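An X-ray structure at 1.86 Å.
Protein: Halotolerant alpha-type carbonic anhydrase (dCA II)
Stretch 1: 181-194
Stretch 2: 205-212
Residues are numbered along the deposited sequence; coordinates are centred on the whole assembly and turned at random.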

# COMPACT_ATOMS: atom_id res chain seq x y z
N ALA A 181 15.90 5.19 -5.85
CA ALA A 181 16.73 4.09 -6.40
C ALA A 181 15.94 2.86 -6.80
O ALA A 181 16.15 2.28 -7.88
N PHE A 182 15.05 2.41 -5.93
CA PHE A 182 14.22 1.26 -6.27
C PHE A 182 13.34 1.54 -7.49
O PHE A 182 13.23 0.70 -8.36
N LEU A 183 12.69 2.71 -7.53
CA LEU A 183 11.85 3.03 -8.69
C LEU A 183 12.73 3.04 -9.96
O LEU A 183 12.33 2.59 -11.06
N ASN A 184 13.94 3.55 -9.81
CA ASN A 184 14.80 3.54 -10.99
C ASN A 184 15.09 2.13 -11.48
O ASN A 184 15.06 1.86 -12.67
N SER A 185 15.38 1.22 -10.57
CA SER A 185 15.68 -0.12 -10.98
C SER A 185 14.46 -0.76 -11.60
O SER A 185 14.58 -1.40 -12.64
N LEU A 186 13.29 -0.60 -10.97
CA LEU A 186 12.06 -1.20 -11.53
C LEU A 186 11.79 -0.69 -12.95
O LEU A 186 11.48 -1.44 -13.88
N GLN A 187 11.89 0.61 -13.11
CA GLN A 187 11.67 1.26 -14.40
C GLN A 187 12.64 0.73 -15.45
O GLN A 187 12.24 0.42 -16.58
N THR A 188 13.90 0.59 -15.08
CA THR A 188 14.95 0.11 -15.97
C THR A 188 14.69 -1.32 -16.35
O THR A 188 14.81 -1.69 -17.51
N GLN A 189 14.35 -2.15 -15.36
CA GLN A 189 14.06 -3.53 -15.64
C GLN A 189 12.86 -3.69 -16.56
O GLN A 189 12.88 -4.49 -17.50
N ILE A 190 11.79 -2.99 -16.23
CA ILE A 190 10.59 -3.10 -17.05
C ILE A 190 10.80 -2.53 -18.48
O ILE A 190 10.48 -3.18 -19.45
N GLU A 191 11.32 -1.32 -18.57
CA GLU A 191 11.50 -0.69 -19.86
C GLU A 191 12.40 -1.57 -20.72
O GLU A 191 12.23 -1.64 -21.94
N GLY A 192 13.32 -2.27 -20.07
CA GLY A 192 14.22 -3.15 -20.76
C GLY A 192 13.50 -4.36 -21.32
O GLY A 192 13.77 -4.73 -22.46
N LYS A 193 12.61 -4.99 -20.56
CA LYS A 193 11.85 -6.16 -21.03
C LYS A 193 10.81 -5.80 -22.11
O LYS A 193 10.46 -6.60 -22.99
N ILE A 194 10.30 -4.58 -22.04
CA ILE A 194 9.35 -4.14 -23.08
C ILE A 194 10.18 -3.96 -24.35
O ILE A 194 9.75 -4.33 -25.44
N GLY A 205 2.72 -11.04 -13.35
CA GLY A 205 3.75 -11.93 -12.81
C GLY A 205 5.08 -11.96 -13.55
O GLY A 205 5.71 -13.01 -13.66
N VAL A 206 5.50 -10.80 -14.04
CA VAL A 206 6.75 -10.61 -14.77
C VAL A 206 7.92 -10.59 -13.76
O VAL A 206 7.92 -9.82 -12.81
N SER A 207 8.93 -11.42 -13.96
CA SER A 207 10.05 -11.46 -13.01
C SER A 207 10.87 -10.22 -12.89
O SER A 207 11.22 -9.62 -13.88
N ILE A 208 11.18 -9.83 -11.65
CA ILE A 208 12.04 -8.71 -11.44
C ILE A 208 13.02 -9.16 -10.33
O ILE A 208 12.84 -10.23 -9.76
N ASP A 209 14.05 -8.35 -10.09
CA ASP A 209 15.09 -8.67 -9.13
C ASP A 209 14.56 -8.71 -7.71
O ASP A 209 13.54 -8.09 -7.39
N ASN A 210 15.31 -9.40 -6.84
CA ASN A 210 14.94 -9.49 -5.44
C ASN A 210 14.96 -8.12 -4.83
O ASN A 210 15.66 -7.23 -5.30
N ILE A 211 14.22 -7.96 -3.74
CA ILE A 211 14.10 -6.64 -3.12
C ILE A 211 14.45 -6.63 -1.62
O ILE A 211 13.90 -7.42 -0.86
N ASN A 212 15.30 -5.69 -1.24
CA ASN A 212 15.78 -5.51 0.13
C ASN A 212 14.76 -4.53 0.77
O ASN A 212 14.77 -3.33 0.50

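Residues 181-194 form a continuous helix, and one side of it packs against the extended segment 205-212, the two burying 402 Å² in total. Three residues dominate the contact: Ile208 on the extended segment, and Gln189 and Lys193, one turn apart on the helix.

Gln189 points toward the segment with chi1 m and chi2 t, chi3 being 72°, and its amide is used at both ends. The carbonyl accepts a hydrogen bond from the backbone of the loop, Asp209 N to Gln189 OE1 at 2.9 Å, which ties the chain just after Ile208 to the helix. The same oxygen takes a hydrogen bond from water 3 (2.8 Å from the water oxygen to Gln189 OE1), and this water also donates a weak one to Ser207 O. The NH2 group turns back to its own helix, where Gln189 NE2 donates to Ser185 OG at 2.9 Å and, weakly, to Ser185 O at 3.4 Å. It also donates to water 2, which in turn donates to Asp209 O, 2.6 Å from the water oxygen. The amide is thus held from several directions.

Ile208, with chi1 p and chi2 t, sets its CA-to-CB bond sideways to the helix. Its backbone and side chain lie against the Gln189 carbonyl, with Gln189 OE1 3.2 Å from Ile208 CA and 3.3 Å from Ile208 CB. Its CD1 reaches Leu186, whose side chain (chi1 t, chi2 p) starts sideways but brings its end nearer the segment; Leu186 CD1 and Ile208 CD1 are 4.1 Å apart, an apolar contact.

Lys193 also points toward the segment. It is extended through chi2 and chi3, both t, from a chi1 of m, so that its aliphatic part passes Val206 (chi1 t), with Lys193 CD 3.8 Å from Val206 CG1. The ammonium then donates a hydrogen bond to the strand backbone, from Lys193 NZ to Ser207 O at 2.8 Å. One side chain therefore combines an apolar contact with a polar anchor.

Near the start of the helix the contact becomes purely apolar. Phe182 (chi1 t) and Ile211 (chi1 m, chi2 t), both buried, point toward each other's stretch, and Phe182 CE2 lies 3.8 Å from Ile211 CD1, with the methyl approaching the ring obliquely.

Asp209, chi1 m, points toward the helix, yet its carboxylate reaches Ser185 through solvent: water 1 donates to Asp209 OD2 at 3.2 Å and is hydrogen-bonded to Ser185 OG at 2.8 Å. Asn210, by contrast, points away and makes no contact with the helix.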

# COMPACT_ATOMS: atom_id res chain seq x y z
CB ALA A 181 17.81 3.69 -5.36
CB PHE A 182 13.33 0.81 -5.10
CG PHE A 182 12.38 -0.29 -5.47
CD1 PHE A 182 11.02 -0.07 -5.49
CD2 PHE A 182 12.85 -1.53 -5.94
CE1 PHE A 182 10.11 -1.06 -5.97
CE2 PHE A 182 11.97 -2.51 -6.42
CZ PHE A 182 10.59 -2.28 -6.44
CB LEU A 183 11.15 4.40 -8.49
CG LEU A 183 10.03 4.36 -7.40
CD1 LEU A 183 9.27 5.69 -7.32
CD2 LEU A 183 9.05 3.18 -7.71
CB ASN A 184 16.12 4.26 -10.72
CG ASN A 184 16.40 5.26 -11.79
OD1 ASN A 184 15.82 6.37 -11.81
ND2 ASN A 184 17.23 4.86 -12.76
CB SER A 185 16.17 -0.94 -9.79
OG SER A 185 16.14 -2.32 -10.08
CB LEU A 186 10.86 -0.83 -10.64
CG LEU A 186 9.47 -1.34 -11.00
CD1 LEU A 186 9.50 -2.88 -10.93
CD2 LEU A 186 8.45 -0.80 -9.98
CB GLN A 187 11.83 2.79 -14.24
CG GLN A 187 11.75 3.54 -15.55
CD GLN A 187 11.54 5.02 -15.38
OE1 GLN A 187 12.25 5.69 -14.63
NE2 GLN A 187 10.56 5.56 -16.11
CB THR A 188 16.35 0.23 -15.28
OG1 THR A 188 16.66 1.62 -15.12
CG2 THR A 188 17.44 -0.43 -16.12
CB GLN A 189 13.74 -4.27 -14.34
CG GLN A 189 14.93 -4.46 -13.40
CD GLN A 189 14.47 -5.18 -12.15
OE1 GLN A 189 14.18 -6.39 -12.18
NE2 GLN A 189 14.35 -4.43 -11.05
CB ILE A 190 9.40 -2.42 -16.34
CG1 ILE A 190 8.99 -3.29 -15.13
CG2 ILE A 190 8.18 -2.35 -17.29
CD1 ILE A 190 7.94 -2.62 -14.21
CB GLU A 191 12.03 0.73 -19.64
CG GLU A 191 10.91 1.63 -19.03
CD GLU A 191 11.25 3.13 -19.05
OE1 GLU A 191 10.31 3.95 -18.78
OE2 GLU A 191 12.42 3.49 -19.32
CB LYS A 193 11.14 -6.86 -19.83
CG LYS A 193 12.13 -7.57 -18.89
CD LYS A 193 11.43 -8.24 -17.71
CE LYS A 193 12.44 -8.97 -16.78
NZ LYS A 193 11.99 -10.40 -16.48
CB ILE A 194 8.71 -2.80 -22.70
CG1 ILE A 194 7.81 -2.98 -21.46
CG2 ILE A 194 7.90 -2.24 -23.92
CD1 ILE A 194 6.55 -3.79 -21.71
CB VAL A 206 6.67 -9.24 -15.53
CG1 VAL A 206 8.02 -8.83 -16.20
CG2 VAL A 206 5.49 -9.34 -16.55
CB SER A 207 10.97 -12.63 -13.36
OG SER A 207 10.24 -13.83 -13.15
CB ILE A 208 11.26 -7.45 -11.02
CG1 ILE A 208 10.36 -7.78 -9.84
CG2 ILE A 208 10.50 -6.89 -12.22
CD1 ILE A 208 9.82 -6.51 -9.12
CB ASP A 209 16.22 -7.63 -9.13
CG ASP A 209 17.02 -7.59 -10.41
OD1 ASP A 209 17.01 -8.56 -11.17
OD2 ASP A 209 17.68 -6.55 -10.63
CB ASN A 210 15.91 -10.37 -4.71
CG ASN A 210 15.78 -11.81 -5.10
OD1 ASN A 210 14.70 -12.27 -5.53
ND2 ASN A 210 16.87 -12.54 -4.91
CB ILE A 211 12.62 -6.18 -3.26
CG1 ILE A 211 12.26 -6.13 -4.77
CG2 ILE A 211 12.38 -4.85 -2.52
CD1 ILE A 211 10.75 -5.80 -5.01
CB ASN A 212 17.20 -4.91 0.04
CG ASN A 212 17.93 -4.84 1.40
OD1 ASN A 212 19.20 -5.00 1.47
ND2 ASN A 212 17.19 -4.56 2.47
O HOH W 1 17.27 -4.34 -8.42
O HOH W 2 13.37 -5.63 -8.34
O HOH W 3 14.41 -8.30 -14.16